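Local coordinates for protein choline kinase (Cryptosporidium parvum, PDB 3MES) that probably phosphorylates choline, and perhaps ethanolamine, with ATP as the usual phosphate donor of its kinase family, and binds ADP and magnesium, at residues T159-Q163 against E304-D308; E195-F199 against K244-E248; D125-Y129 against D187-F192; S71-K76 against F87-N93. All blocks are in the same frame, centred on the assembly; numbering follows the deposited sequence.

Interaction 1 of 4, residues T159-Q163 against E304-D308. With MG (magnesium ion), chain M; DME (decamethonium ion), chain K.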
loop_
_atom_site.group_PDB
_atom_site.type_symbol
_atom_site.label_atom_id
_atom_site.label_comp_id
_atom_site.label_asym_id
_atom_site.label_seq_id
_atom_site.Cartn_x
_atom_site.Cartn_y
_atom_site.Cartn_z
ATOM N N THR B 159 -2.683 16.356 -7.154
ATOM C CA THR B 159 -1.525 16.367 -8.039
ATOM C C THR B 159 -0.217 16.426 -7.251
ATOM O O THR B 159 0.773 15.804 -7.632
ATOM C CB THR B 159 -1.585 17.537 -9.033
ATOM O OG1 THR B 159 -2.865 17.549 -9.679
ATOM C CG2 THR B 159 -0.487 17.400 -10.084
ATOM N N LYS B 160 -0.218 17.170 -6.149
ATOM C CA LYS B 160 0.985 17.313 -5.333
ATOM C C LYS B 160 1.305 16.035 -4.570
ATOM O O LYS B 160 2.471 15.659 -4.430
ATOM C CB LYS B 160 0.846 18.493 -4.370
ATOM C CG LYS B 160 0.854 19.840 -5.073
ATOM C CD LYS B 160 0.405 20.971 -4.163
ATOM C CE LYS B 160 0.382 22.294 -4.927
ATOM N NZ LYS B 160 -0.195 23.408 -4.125
ATOM N N GLN B 161 0.267 15.363 -4.086
ATOM C CA GLN B 161 0.450 14.149 -3.300
ATOM C C GLN B 161 1.204 13.072 -4.067
ATOM O O GLN B 161 1.811 12.184 -3.470
ATOM C CB GLN B 161 -0.897 13.609 -2.824
ATOM C CG GLN B 161 -1.525 14.412 -1.700
ATOM C CD GLN B 161 -2.802 13.776 -1.199
ATOM O OE1 GLN B 161 -3.717 13.506 -1.974
ATOM N NE2 GLN B 161 -2.867 13.523 0.103
ATOM N N LEU B 162 1.160 13.146 -5.393
ATOM C CA LEU B 162 1.890 12.197 -6.220
ATOM C C LEU B 162 3.388 12.261 -5.934
ATOM O O LEU B 162 4.096 11.262 -6.075
ATOM C CB LEU B 162 1.622 12.448 -7.706
ATOM C CG LEU B 162 0.162 12.348 -8.160
ATOM C CD1 LEU B 162 0.085 12.150 -9.670
ATOM C CD2 LEU B 162 -0.553 11.219 -7.435
ATOM N N GLN B 163 3.862 13.435 -5.526
ATOM C CA GLN B 163 5.287 13.635 -5.259
ATOM C C GLN B 163 5.725 12.883 -4.007
ATOM O O GLN B 163 6.908 12.602 -3.824
ATOM C CB GLN B 163 5.614 15.126 -5.109
ATOM C CG GLN B 163 5.329 15.975 -6.343
ATOM C CD GLN B 163 6.386 15.828 -7.428
ATOM O OE1 GLN B 163 7.393 15.145 -7.245
ATOM N NE2 GLN B 163 6.159 16.475 -8.566
ATOM N N GLU B 304 1.116 12.783 -15.366
ATOM C CA GLU B 304 0.034 13.431 -14.631
ATOM C C GLU B 304 0.574 14.232 -13.454
ATOM O O GLU B 304 -0.143 15.033 -12.854
ATOM C CB GLU B 304 -0.994 12.402 -14.158
ATOM C CG GLU B 304 -1.872 11.858 -15.269
ATOM C CD GLU B 304 -2.789 12.916 -15.852
ATOM O OE1 GLU B 304 -2.881 14.014 -15.262
ATOM O OE2 GLU B 304 -3.418 12.650 -16.898
ATOM N N TYR B 305 1.840 14.013 -13.124
ATOM C CA TYR B 305 2.499 14.813 -12.103
ATOM C C TYR B 305 2.448 16.283 -12.500
ATOM O O TYR B 305 2.497 17.170 -11.647
ATOM C CB TYR B 305 3.953 14.367 -11.920
ATOM C CG TYR B 305 4.126 13.205 -10.967
ATOM C CD1 TYR B 305 4.753 13.377 -9.739
ATOM C CD2 TYR B 305 3.657 11.940 -11.291
ATOM C CE1 TYR B 305 4.912 12.321 -8.864
ATOM C CE2 TYR B 305 3.812 10.877 -10.422
ATOM C CZ TYR B 305 4.439 11.072 -9.212
ATOM O OH TYR B 305 4.591 10.015 -8.343
ATOM N N ILE B 306 2.331 16.526 -13.800
ATOM C CA ILE B 306 2.403 17.875 -14.355
ATOM C C ILE B 306 1.049 18.580 -14.426
ATOM O O ILE B 306 0.984 19.809 -14.412
ATOM C CB ILE B 306 3.006 17.852 -15.772
ATOM C CG1 ILE B 306 4.427 17.276 -15.741
ATOM C CG2 ILE B 306 2.990 19.245 -16.382
ATOM C CD1 ILE B 306 4.970 16.901 -17.113
ATOM N N TYR B 307 -0.030 17.806 -14.501
ATOM C CA TYR B 307 -1.346 18.389 -14.762
ATOM C C TYR B 307 -2.301 18.328 -13.575
ATOM O O TYR B 307 -2.633 17.255 -13.072
ATOM C CB TYR B 307 -1.961 17.760 -16.014
ATOM C CG TYR B 307 -0.977 17.738 -17.157
ATOM C CD1 TYR B 307 -0.665 18.901 -17.849
ATOM C CD2 TYR B 307 -0.327 16.567 -17.519
ATOM C CE1 TYR B 307 0.251 18.892 -18.884
ATOM C CE2 TYR B 307 0.591 16.551 -18.552
ATOM C CZ TYR B 307 0.877 17.716 -19.229
ATOM O OH TYR B 307 1.790 17.704 -20.258
ATOM N N ASP B 308 -2.730 19.505 -13.136
ATOM C CA ASP B 308 -3.670 19.640 -12.036
ATOM C C ASP B 308 -5.011 20.088 -12.598
ATOM O O ASP B 308 -5.132 21.197 -13.113
ATOM C CB ASP B 308 -3.148 20.668 -11.033
ATOM C CG ASP B 308 -3.936 20.684 -9.739
ATOM O OD1 ASP B 308 -4.724 19.745 -9.499
ATOM O OD2 ASP B 308 -3.760 21.639 -8.957
HETATM MG MG MG M . -2.474 15.001 -13.051
HETATM N N1 DME K . -12.862 17.962 -11.470
HETATM C C2 DME K . -13.547 18.344 -12.716
HETATM C C3 DME K . -13.165 17.374 -13.838
HETATM C C4 DME K . -13.534 17.947 -15.211
HETATM C C5 DME K . -13.215 16.958 -16.338
HETATM C C6 DME K . -11.702 16.790 -16.524
HETATM C C7 DME K . -11.249 17.294 -17.898
HETATM C C8 DME K . -10.587 16.177 -18.709
HETATM C C9 DME K . -9.067 16.173 -18.530
HETATM C C10 DME K . -8.537 14.742 -18.404
HETATM C C11 DME K . -7.154 14.612 -19.041
HETATM N N12 DME K . -6.704 13.211 -18.989
HETATM C C13 DME K . -12.473 19.170 -10.724
HETATM C C14 DME K . -13.774 17.150 -10.647
HETATM C C15 DME K . -11.656 17.181 -11.791
HETATM C C16 DME K . -6.691 12.737 -17.597
HETATM C C17 DME K . -7.622 12.378 -19.779
HETATM C C18 DME K . -5.340 13.123 -19.539
HETATM O O HOH W 1 3.115 16.382 -8.933
#
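Leu162 lays its CB over one face of the Tyr305 ring, 3.6 Å from the centroid, a CH-pi contact displaced toward the rim, while the Gln163 amide sits at the ring edge with its plane nearly perpendicular, 84° away. This lies beside a magnesium site in the substrate-binding region of a choline kinase fold, where the turn before helix 165-179 meets the chain leaving helix 294-303. The phenol OH of Tyr305 makes a weak hydrogen bond to Leu162 O. Gln163 NE2 donates to Asp323 O and, weakly, to a water that also bridges Thr159 O and Tyr305 O. The magnesium takes Glu304 O and Tyr307 O, each at 2.3 Å, and Glu304 OE1 at 2.5 Å, with Glu271 completing the protein ligands and sharing a weak hydrogen bond with Thr159 OG1. A bend at chi2 (-67°) folds the Glu304 carboxylate back to the ion; Tyr309 OH is hydrogen-bonded to Glu304 OE1, and Glu304 OE2 lies 3.3 Å from C18 of the decamethonium, where its charge would favour the cationic head. The Thr159 hydroxyl OG1 donates to Asp308 OD1 at 2.9 Å, meeting that oxygen from above the carboxylate plane.

Interaction 2 of 4, residues E195-F199 against K244-E248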
loop_
_atom_site.group_PDB
_atom_site.type_symbol
_atom_site.label_atom_id
_atom_site.label_comp_id
_atom_site.label_asym_id
_atom_site.label_seq_id
_atom_site.Cartn_x
_atom_site.Cartn_y
_atom_site.Cartn_z
ATOM N N GLU B 195 -2.902 -7.390 -28.624
ATOM C CA GLU B 195 -1.977 -6.390 -29.155
ATOM C C GLU B 195 -2.088 -5.072 -28.400
ATOM O O GLU B 195 -3.175 -4.687 -27.972
ATOM C CB GLU B 195 -2.229 -6.154 -30.647
ATOM C CG GLU B 195 -1.906 -7.349 -31.531
ATOM C CD GLU B 195 -1.961 -7.013 -33.012
ATOM O OE1 GLU B 195 -2.584 -5.991 -33.376
ATOM O OE2 GLU B 195 -1.377 -7.773 -33.812
ATOM N N PRO B 196 -0.955 -4.368 -28.244
ATOM C CA PRO B 196 -0.944 -3.072 -27.578
ATOM C C PRO B 196 -1.855 -2.092 -28.310
ATOM O O PRO B 196 -2.048 -2.210 -29.518
ATOM C CB PRO B 196 0.518 -2.630 -27.688
ATOM C CG PRO B 196 1.076 -3.411 -28.828
ATOM C CD PRO B 196 0.365 -4.725 -28.788
ATOM N N ILE B 197 -2.404 -1.128 -27.581
ATOM C CA ILE B 197 -3.389 -0.221 -28.149
ATOM C C ILE B 197 -2.805 1.150 -28.483
ATOM O O ILE B 197 -3.445 1.956 -29.158
ATOM C CB ILE B 197 -4.574 -0.037 -27.183
ATOM C CG1 ILE B 197 -5.771 0.577 -27.909
ATOM C CG2 ILE B 197 -4.153 0.800 -25.978
ATOM C CD1 ILE B 197 -7.036 0.584 -27.089
ATOM N N LEU B 198 -1.584 1.402 -28.021
ATOM C CA LEU B 198 -1.011 2.745 -28.073
ATOM C C LEU B 198 -1.052 3.391 -29.457
ATOM O O LEU B 198 -1.386 4.569 -29.584
ATOM C CB LEU B 198 0.415 2.762 -27.509
ATOM C CG LEU B 198 1.540 2.083 -28.289
ATOM C CD1 LEU B 198 2.884 2.501 -27.719
ATOM C CD2 LEU B 198 1.390 0.570 -28.270
ATOM N N PHE B 199 -0.718 2.624 -30.491
ATOM C CA PHE B 199 -0.709 3.154 -31.851
ATOM C C PHE B 199 -2.107 3.226 -32.458
ATOM O O PHE B 199 -2.512 4.265 -32.975
ATOM C CB PHE B 199 0.228 2.344 -32.740
ATOM C CG PHE B 199 1.645 2.314 -32.248
ATOM C CD1 PHE B 199 2.380 3.483 -32.148
ATOM C CD2 PHE B 199 2.243 1.120 -31.883
ATOM C CE1 PHE B 199 3.685 3.463 -31.694
ATOM C CE2 PHE B 199 3.550 1.093 -31.431
ATOM C CZ PHE B 199 4.270 2.266 -31.336
ATOM N N LYS B 244 9.209 -0.346 -37.470
ATOM C CA LYS B 244 7.767 -0.200 -37.320
ATOM C C LYS B 244 7.250 -1.290 -36.390
ATOM O O LYS B 244 7.951 -2.265 -36.116
ATOM C CB LYS B 244 7.061 -0.262 -38.676
ATOM C CG LYS B 244 7.574 0.763 -39.677
ATOM C CD LYS B 244 6.484 1.197 -40.640
ATOM C CE LYS B 244 5.374 1.934 -39.907
ATOM N NZ LYS B 244 5.896 3.096 -39.130
ATOM N N PHE B 245 6.027 -1.127 -35.899
ATOM C CA PHE B 245 5.489 -2.082 -34.939
ATOM C C PHE B 245 5.103 -3.421 -35.545
ATOM O O PHE B 245 4.420 -3.487 -36.567
ATOM C CB PHE B 245 4.282 -1.516 -34.192
ATOM C CG PHE B 245 3.530 -2.557 -33.412
ATOM C CD1 PHE B 245 3.759 -2.728 -32.056
ATOM C CD2 PHE B 245 2.618 -3.388 -34.042
ATOM C CE1 PHE B 245 3.077 -3.695 -31.340
ATOM C CE2 PHE B 245 1.933 -4.358 -33.333
ATOM C CZ PHE B 245 2.162 -4.512 -31.981
ATOM N N SER B 246 5.548 -4.486 -34.891
ATOM C CA SER B 246 5.078 -5.833 -35.168
ATOM C C SER B 246 5.054 -6.568 -33.836
ATOM O O SER B 246 5.709 -6.146 -32.882
ATOM C CB SER B 246 6.001 -6.543 -36.159
ATOM O OG SER B 246 7.293 -6.730 -35.611
ATOM N N MET B 247 4.294 -7.653 -33.758
ATOM C CA MET B 247 4.271 -8.451 -32.541
ATOM C C MET B 247 5.639 -9.091 -32.376
ATOM O O MET B 247 6.033 -9.484 -31.279
ATOM C CB MET B 247 3.191 -9.526 -32.618
ATOM C CG MET B 247 2.587 -9.875 -31.270
ATOM S SD MET B 247 1.910 -8.412 -30.457
ATOM C CE MET B 247 0.961 -7.701 -31.799
ATOM N N GLU B 248 6.354 -9.184 -33.490
ATOM C CA GLU B 248 7.706 -9.715 -33.522
ATOM C C GLU B 248 8.649 -8.726 -32.846
ATOM O O GLU B 248 9.325 -9.058 -31.874
ATOM C CB GLU B 248 8.125 -9.932 -34.978
ATOM C CG GLU B 248 9.221 -10.961 -35.192
ATOM C CD GLU B 248 9.316 -11.392 -36.645
ATOM O OE1 GLU B 248 8.259 -11.663 -37.258
ATOM O OE2 GLU B 248 10.445 -11.460 -37.177
#
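Pro196 and Phe245 come from opposite directions, with Pro196 CG 3.2 Å from Phe245 CE1 and the proline CD close to CZ at the same end of the ring. On the CB side of the same residue, Phe199 CE2 approaches Phe245 CB at 3.9 Å. The two phenyl rings are oblique, centroids 5.9 Å apart and planes 60° from each other. Phe245 reaches both partners because its CG is anti to the backbone N (chi1 168°), which sends the ring across toward the 195-199 segment. Here the start of helix 198-214 and the residues before it pack against the start of helix 247-254, whose N-cap residue is Ser246, with OG bonded to Arg249 N. Met247, in the first turn of that helix, also turns toward Pro196, though the placement of its methyl is doubtful. Farther out, Leu262 of strand 262-265 touches both Pro196 and Met247, Ile239 and Glu236 of helix 235-239 pack on Phe199, and the Glu236 carboxylate also accepts a hydrogen bond from Phe245 N.

Interaction 3 of 4, residues D125-Y129 against D187-F192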
loop_
_atom_site.group_PDB
_atom_site.type_symbol
_atom_site.label_atom_id
_atom_site.label_comp_id
_atom_site.label_asym_id
_atom_site.label_seq_id
_atom_site.Cartn_x
_atom_site.Cartn_y
_atom_site.Cartn_z
ATOM N N ASP B 125 -17.540 -4.935 -21.393
ATOM C CA ASP B 125 -17.041 -6.297 -21.292
ATOM C C ASP B 125 -15.807 -6.355 -20.401
ATOM O O ASP B 125 -15.680 -7.242 -19.558
ATOM C CB ASP B 125 -16.711 -6.837 -22.685
ATOM C CG ASP B 125 -16.330 -8.300 -22.666
ATOM O OD1 ASP B 125 -16.795 -9.023 -21.758
ATOM O OD2 ASP B 125 -15.569 -8.726 -23.560
ATOM N N VAL B 126 -14.899 -5.401 -20.593
ATOM C CA VAL B 126 -13.666 -5.343 -19.817
ATOM C C VAL B 126 -13.938 -5.001 -18.355
ATOM O O VAL B 126 -13.366 -5.606 -17.448
ATOM C CB VAL B 126 -12.679 -4.312 -20.401
ATOM C CG1 VAL B 126 -11.549 -4.045 -19.418
ATOM C CG2 VAL B 126 -12.135 -4.791 -21.736
ATOM N N PHE B 127 -14.812 -4.026 -18.127
ATOM C CA PHE B 127 -15.143 -3.614 -16.769
ATOM C C PHE B 127 -15.730 -4.758 -15.943
ATOM O O PHE B 127 -15.366 -4.941 -14.780
ATOM C CB PHE B 127 -16.105 -2.425 -16.776
ATOM C CG PHE B 127 -16.410 -1.888 -15.406
ATOM C CD1 PHE B 127 -15.518 -1.045 -14.763
ATOM C CD2 PHE B 127 -17.588 -2.232 -14.756
ATOM C CE1 PHE B 127 -15.794 -0.550 -13.498
ATOM C CE2 PHE B 127 -17.871 -1.740 -13.492
ATOM C CZ PHE B 127 -16.972 -0.897 -12.862
ATOM N N ARG B 128 -16.638 -5.525 -16.541
ATOM C CA ARG B 128 -17.277 -6.630 -15.826
ATOM C C ARG B 128 -16.260 -7.663 -15.350
ATOM O O ARG B 128 -16.399 -8.226 -14.266
ATOM C CB ARG B 128 -18.360 -7.291 -16.683
ATOM C CG ARG B 128 -19.675 -6.523 -16.703
ATOM C CD ARG B 128 -20.812 -7.377 -17.242
ATOM N NE ARG B 128 -20.825 -7.423 -18.699
ATOM C CZ ARG B 128 -21.752 -6.843 -19.456
ATOM N NH1 ARG B 128 -21.686 -6.938 -20.776
ATOM N NH2 ARG B 128 -22.748 -6.171 -18.893
ATOM N N TYR B 129 -15.238 -7.907 -16.164
ATOM C CA TYR B 129 -14.175 -8.827 -15.785
ATOM C C TYR B 129 -13.386 -8.274 -14.603
ATOM O O TYR B 129 -13.245 -8.930 -13.570
ATOM C CB TYR B 129 -13.238 -9.088 -16.965
ATOM C CG TYR B 129 -12.047 -9.946 -16.608
ATOM C CD1 TYR B 129 -12.215 -11.270 -16.219
ATOM C CD2 TYR B 129 -10.756 -9.436 -16.659
ATOM C CE1 TYR B 129 -11.132 -12.059 -15.889
ATOM C CE2 TYR B 129 -9.667 -10.219 -16.332
ATOM C CZ TYR B 129 -9.861 -11.530 -15.947
ATOM O OH TYR B 129 -8.779 -12.316 -15.621
ATOM N N ASP B 187 -8.257 -17.262 -15.963
ATOM C CA ASP B 187 -9.592 -16.789 -16.327
ATOM C C ASP B 187 -9.558 -15.521 -17.171
ATOM O O ASP B 187 -10.599 -14.914 -17.427
ATOM C CB ASP B 187 -10.430 -16.546 -15.072
ATOM C CG ASP B 187 -9.837 -15.478 -14.179
ATOM O OD1 ASP B 187 -8.866 -14.820 -14.611
ATOM O OD2 ASP B 187 -10.339 -15.296 -13.050
ATOM N N PHE B 188 -8.370 -15.117 -17.604
ATOM C CA PHE B 188 -8.253 -13.916 -18.419
ATOM C C PHE B 188 -8.927 -14.117 -19.774
ATOM O O PHE B 188 -8.562 -15.017 -20.527
ATOM C CB PHE B 188 -6.788 -13.506 -18.597
ATOM C CG PHE B 188 -6.613 -12.191 -19.304
ATOM C CD1 PHE B 188 -6.889 -10.997 -18.655
ATOM C CD2 PHE B 188 -6.181 -12.146 -20.620
ATOM C CE1 PHE B 188 -6.735 -9.783 -19.301
ATOM C CE2 PHE B 188 -6.023 -10.936 -21.274
ATOM C CZ PHE B 188 -6.300 -9.752 -20.614
ATOM N N PRO B 189 -9.925 -13.278 -20.083
ATOM C CA PRO B 189 -10.667 -13.389 -21.333
ATOM C C PRO B 189 -9.743 -13.429 -22.549
ATOM O O PRO B 189 -8.935 -12.521 -22.750
ATOM C CB PRO B 189 -11.515 -12.118 -21.345
ATOM C CG PRO B 189 -11.718 -11.806 -19.905
ATOM C CD PRO B 189 -10.429 -12.181 -19.239
ATOM N N SER B 190 -9.873 -14.481 -23.350
ATOM C CA SER B 190 -9.044 -14.653 -24.533
ATOM C C SER B 190 -9.474 -13.696 -25.636
ATOM O O SER B 190 -8.687 -13.357 -26.522
ATOM C CB SER B 190 -9.128 -16.098 -25.029
ATOM O OG SER B 190 -8.452 -16.255 -26.264
ATOM N N ARG B 191 -10.727 -13.255 -25.563
ATOM C CA ARG B 191 -11.314 -12.415 -26.600
ATOM C C ARG B 191 -10.804 -10.979 -26.564
ATOM O O ARG B 191 -11.015 -10.217 -27.506
ATOM C CB ARG B 191 -12.841 -12.436 -26.498
ATOM C CG ARG B 191 -13.390 -11.822 -25.223
ATOM C CD ARG B 191 -14.842 -12.226 -25.004
ATOM N NE ARG B 191 -15.383 -11.662 -23.773
ATOM C CZ ARG B 191 -15.162 -12.165 -22.563
ATOM N NH1 ARG B 191 -14.406 -13.246 -22.420
ATOM N NH2 ARG B 191 -15.693 -11.585 -21.496
ATOM N N PHE B 192 -10.142 -10.604 -25.474
ATOM C CA PHE B 192 -9.538 -9.280 -25.386
ATOM C C PHE B 192 -8.294 -9.206 -26.263
ATOM O O PHE B 192 -7.448 -10.103 -26.237
ATOM C CB PHE B 192 -9.185 -8.927 -23.940
ATOM C CG PHE B 192 -10.378 -8.793 -23.038
ATOM C CD1 PHE B 192 -11.583 -8.321 -23.526
ATOM C CD2 PHE B 192 -10.286 -9.115 -21.695
ATOM C CE1 PHE B 192 -12.677 -8.191 -22.697
ATOM C CE2 PHE B 192 -11.380 -8.984 -20.861
ATOM C CZ PHE B 192 -12.575 -8.523 -21.362
#
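One turn of helix 120-132, residues 125-129, faces an irregular segment in which Pro189 to Phe192 form a type I beta turn; the backbones stay 8.0 Å apart at two places, Val126 CA to Phe192 CA and Tyr129 CA to Pro189 CA. At one end Arg191 grips Asp125 side-on in a salt bridge, one nitrogen to each carboxylate oxygen, both on their syn lone pairs. Arg191 NH2 to Asp125 OD1 (2.8 Å) is the straighter bond at 162°; Arg191 NE to Asp125 OD2 (2.9 Å) is bent to 133°, with OD2 tilted from the guanidinium plane. At the other end, Tyr129 CG lies anti to the backbone N (chi1 175°), carrying the ring toward Pro189, whose CD sits over the centre of one face, 3.3 Å from the centroid. The Tyr129 OH donates to Asp187 OD1 at 2.7 Å, from above the carboxylate plane, and Arg185 forms a salt bridge to that same oxygen. Between these ends, Val126 CG2 rests over the Phe192 ring toward its rim. Phe264 of strand 262-265 touches both Val126 and Phe188. Such a join ties helix 120-132 to the connection between helices 165-179 and 198-214, within the bilobal kinase-like fold of this family.

Interaction 4 of 4, residues S71-K76 against F87-N93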
loop_
_atom_site.group_PDB
_atom_site.type_symbol
_atom_site.label_atom_id
_atom_site.label_comp_id
_atom_site.label_asym_id
_atom_site.label_seq_id
_atom_site.Cartn_x
_atom_site.Cartn_y
_atom_site.Cartn_z
ATOM N N SER B 71 -37.527 6.996 3.021
ATOM C CA SER B 71 -37.215 8.222 3.748
ATOM C C SER B 71 -35.786 8.217 4.289
ATOM O O SER B 71 -35.250 9.265 4.653
ATOM C CB SER B 71 -38.208 8.447 4.889
ATOM O OG SER B 71 -37.873 7.668 6.022
ATOM N N TYR B 72 -35.174 7.038 4.339
ATOM C CA TYR B 72 -33.810 6.902 4.848
ATOM C C TYR B 72 -32.803 6.765 3.711
ATOM O O TYR B 72 -31.623 6.502 3.939
ATOM C CB TYR B 72 -33.703 5.703 5.791
ATOM C CG TYR B 72 -34.643 5.777 6.970
ATOM C CD1 TYR B 72 -34.404 6.657 8.018
ATOM C CD2 TYR B 72 -35.772 4.970 7.038
ATOM C CE1 TYR B 72 -35.262 6.732 9.097
ATOM C CE2 TYR B 72 -36.636 5.038 8.113
ATOM C CZ TYR B 72 -36.375 5.921 9.141
ATOM O OH TYR B 72 -37.231 5.995 10.216
ATOM N N ILE B 73 -33.280 6.946 2.485
ATOM C CA ILE B 73 -32.426 6.855 1.311
ATOM C C ILE B 73 -32.305 8.211 0.628
ATOM O O ILE B 73 -33.308 8.882 0.381
ATOM C CB ILE B 73 -32.975 5.838 0.298
ATOM C CG1 ILE B 73 -33.231 4.493 0.980
ATOM C CG2 ILE B 73 -32.017 5.683 -0.874
ATOM C CD1 ILE B 73 -33.892 3.467 0.085
ATOM N N GLU B 74 -31.077 8.617 0.322
ATOM C CA GLU B 74 -30.867 9.872 -0.387
ATOM C C GLU B 74 -30.144 9.652 -1.711
ATOM O O GLU B 74 -29.065 9.061 -1.751
ATOM C CB GLU B 74 -30.082 10.865 0.470
ATOM C CG GLU B 74 -28.580 10.657 0.427
ATOM C CD GLU B 74 -27.811 11.961 0.469
ATOM O OE1 GLU B 74 -28.453 13.031 0.459
ATOM O OE2 GLU B 74 -26.562 11.914 0.503
ATOM N N VAL B 75 -30.750 10.130 -2.792
ATOM C CA VAL B 75 -30.123 10.104 -4.104
ATOM C C VAL B 75 -29.540 11.475 -4.416
ATOM O O VAL B 75 -30.262 12.472 -4.436
ATOM C CB VAL B 75 -31.131 9.744 -5.205
ATOM C CG1 VAL B 75 -30.513 9.952 -6.581
ATOM C CG2 VAL B 75 -31.618 8.314 -5.038
ATOM N N LYS B 76 -28.236 11.529 -4.659
ATOM C CA LYS B 76 -27.597 12.798 -4.973
ATOM C C LYS B 76 -26.719 12.660 -6.214
ATOM O O LYS B 76 -25.716 11.946 -6.206
ATOM C CB LYS B 76 -26.795 13.309 -3.772
ATOM C CG LYS B 76 -25.299 13.400 -3.993
ATOM C CD LYS B 76 -24.937 14.727 -4.655
ATOM C CE LYS B 76 -23.433 14.839 -4.897
ATOM N NZ LYS B 76 -22.672 15.067 -3.637
ATOM N N PHE B 87 -24.977 8.823 -9.761
ATOM C CA PHE B 87 -25.654 9.172 -8.523
ATOM C C PHE B 87 -25.022 8.423 -7.365
ATOM O O PHE B 87 -24.712 7.239 -7.477
ATOM C CB PHE B 87 -27.142 8.815 -8.597
ATOM C CG PHE B 87 -27.863 9.436 -9.759
ATOM C CD1 PHE B 87 -28.488 10.666 -9.627
ATOM C CD2 PHE B 87 -27.930 8.782 -10.978
ATOM C CE1 PHE B 87 -29.160 11.237 -10.694
ATOM C CE2 PHE B 87 -28.600 9.347 -12.050
ATOM C CZ PHE B 87 -29.216 10.577 -11.908
ATOM N N VAL B 88 -24.826 9.116 -6.251
ATOM C CA VAL B 88 -24.427 8.451 -5.026
ATOM C C VAL B 88 -25.676 8.225 -4.184
ATOM O O VAL B 88 -26.325 9.177 -3.751
ATOM C CB VAL B 88 -23.400 9.266 -4.232
ATOM C CG1 VAL B 88 -22.865 8.441 -3.076
ATOM C CG2 VAL B 88 -22.262 9.709 -5.137
ATOM N N VAL B 89 -26.017 6.958 -3.975
ATOM C CA VAL B 89 -27.203 6.605 -3.209
ATOM C C VAL B 89 -26.800 6.081 -1.838
ATOM O O VAL B 89 -26.228 4.998 -1.723
ATOM C CB VAL B 89 -28.049 5.545 -3.935
ATOM C CG1 VAL B 89 -29.341 5.289 -3.175
ATOM C CG2 VAL B 89 -28.340 5.988 -5.363
ATOM N N SER B 90 -27.103 6.854 -0.802
ATOM C CA SER B 90 -26.685 6.508 0.550
ATOM C C SER B 90 -27.864 6.212 1.469
ATOM O O SER B 90 -28.987 6.651 1.225
ATOM C CB SER B 90 -25.851 7.642 1.151
ATOM O OG SER B 90 -24.789 8.009 0.290
ATOM N N ILE B 91 -27.591 5.455 2.525
ATOM C CA ILE B 91 -28.535 5.290 3.618
ATOM C C ILE B 91 -28.130 6.266 4.716
ATOM O O ILE B 91 -27.022 6.189 5.244
ATOM C CB ILE B 91 -28.515 3.855 4.174
ATOM C CG1 ILE B 91 -28.811 2.847 3.061
ATOM C CG2 ILE B 91 -29.512 3.710 5.309
ATOM C CD1 ILE B 91 -30.138 3.068 2.366
ATOM N N VAL B 92 -29.026 7.188 5.051
ATOM C CA VAL B 92 -28.695 8.273 5.972
ATOM C C VAL B 92 -28.965 7.939 7.438
ATOM O O VAL B 92 -28.614 8.712 8.329
ATOM C CB VAL B 92 -29.439 9.570 5.600
ATOM C CG1 VAL B 92 -28.878 10.152 4.310
ATOM C CG2 VAL B 92 -30.934 9.309 5.477
ATOM N N ASN B 93 -29.591 6.792 7.686
ATOM C CA ASN B 93 -29.853 6.349 9.053
ATOM C C ASN B 93 -28.811 5.342 9.529
ATOM O O ASN B 93 -28.643 4.280 8.930
ATOM C CB ASN B 93 -31.254 5.744 9.167
ATOM C CG ASN B 93 -31.540 5.191 10.554
ATOM O OD1 ASN B 93 -32.638 4.704 10.829
ATOM N ND2 ASN B 93 -30.550 5.262 11.435
HETATM O O HOH W 2 -25.987 9.966 -1.508
#
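Five backbone hydrogen bonds join the strands. Glu74 and Ser90 bond N to O both ways, as do Lys76 and Val88, making two antiparallel hydrogen-bonded pairs; beyond the strand end, Val92 N adds a bond to Tyr72 O at 2.9 Å. The intervening non-hydrogen-bonded pairs are Ile73 with Ile91 and Val75 with Val89. Apolar contacts gather on the face of these pairs: Ile73 CG2 meets Val89 CG1 at 3.6 Å, Ile73 CG1 lies beside Ile91 CD1, and Val75 CG1, set anti to the backbone N (chi1 170°), touches Phe87 CD1 at 3.7 Å. Ile55 of helix 51-61 covers Ile73 and Val75, and Trp65 packs on Val89 and Ile91. The opposite face, with Glu74, Lys76, Ser90 and Val88, is mixed; there one water lies 2.9 Å from both Glu74 OE2 and Ser90 OG. The nearest atoms of bound ADP and the Val88 side chain are about 6 Å apart, and the strands form the antiparallel beta hairpin at the edge of the five-stranded N-lobe sheet of a kinase-like fold.

In the fold
Along the chain interaction 4 comes first, a hairpin closed within the N-terminal sheet before the others open. Interaction 3 then starts from helix 120-132 and crosses interaction 1, whose first segment lies between the two of interaction 3; interaction 2 is nested inside the span closed by interaction 1. Interactions 2 and 3, with centres 20 Å apart, nearly adjoin in sequence, 187-192 being followed closely by 195-199, and strand 262-265 touches both. Interaction 1, at the magnesium site, lies 29 to 33 Å from the other three centres, while interactions 2 and 4 stand farthest apart at 46 Å. The hairpin thus belongs to the nucleotide-side sheet, interaction 1 to the metal and decamethonium site, and interactions 2 and 3 to connections away from the bound ligands and metal.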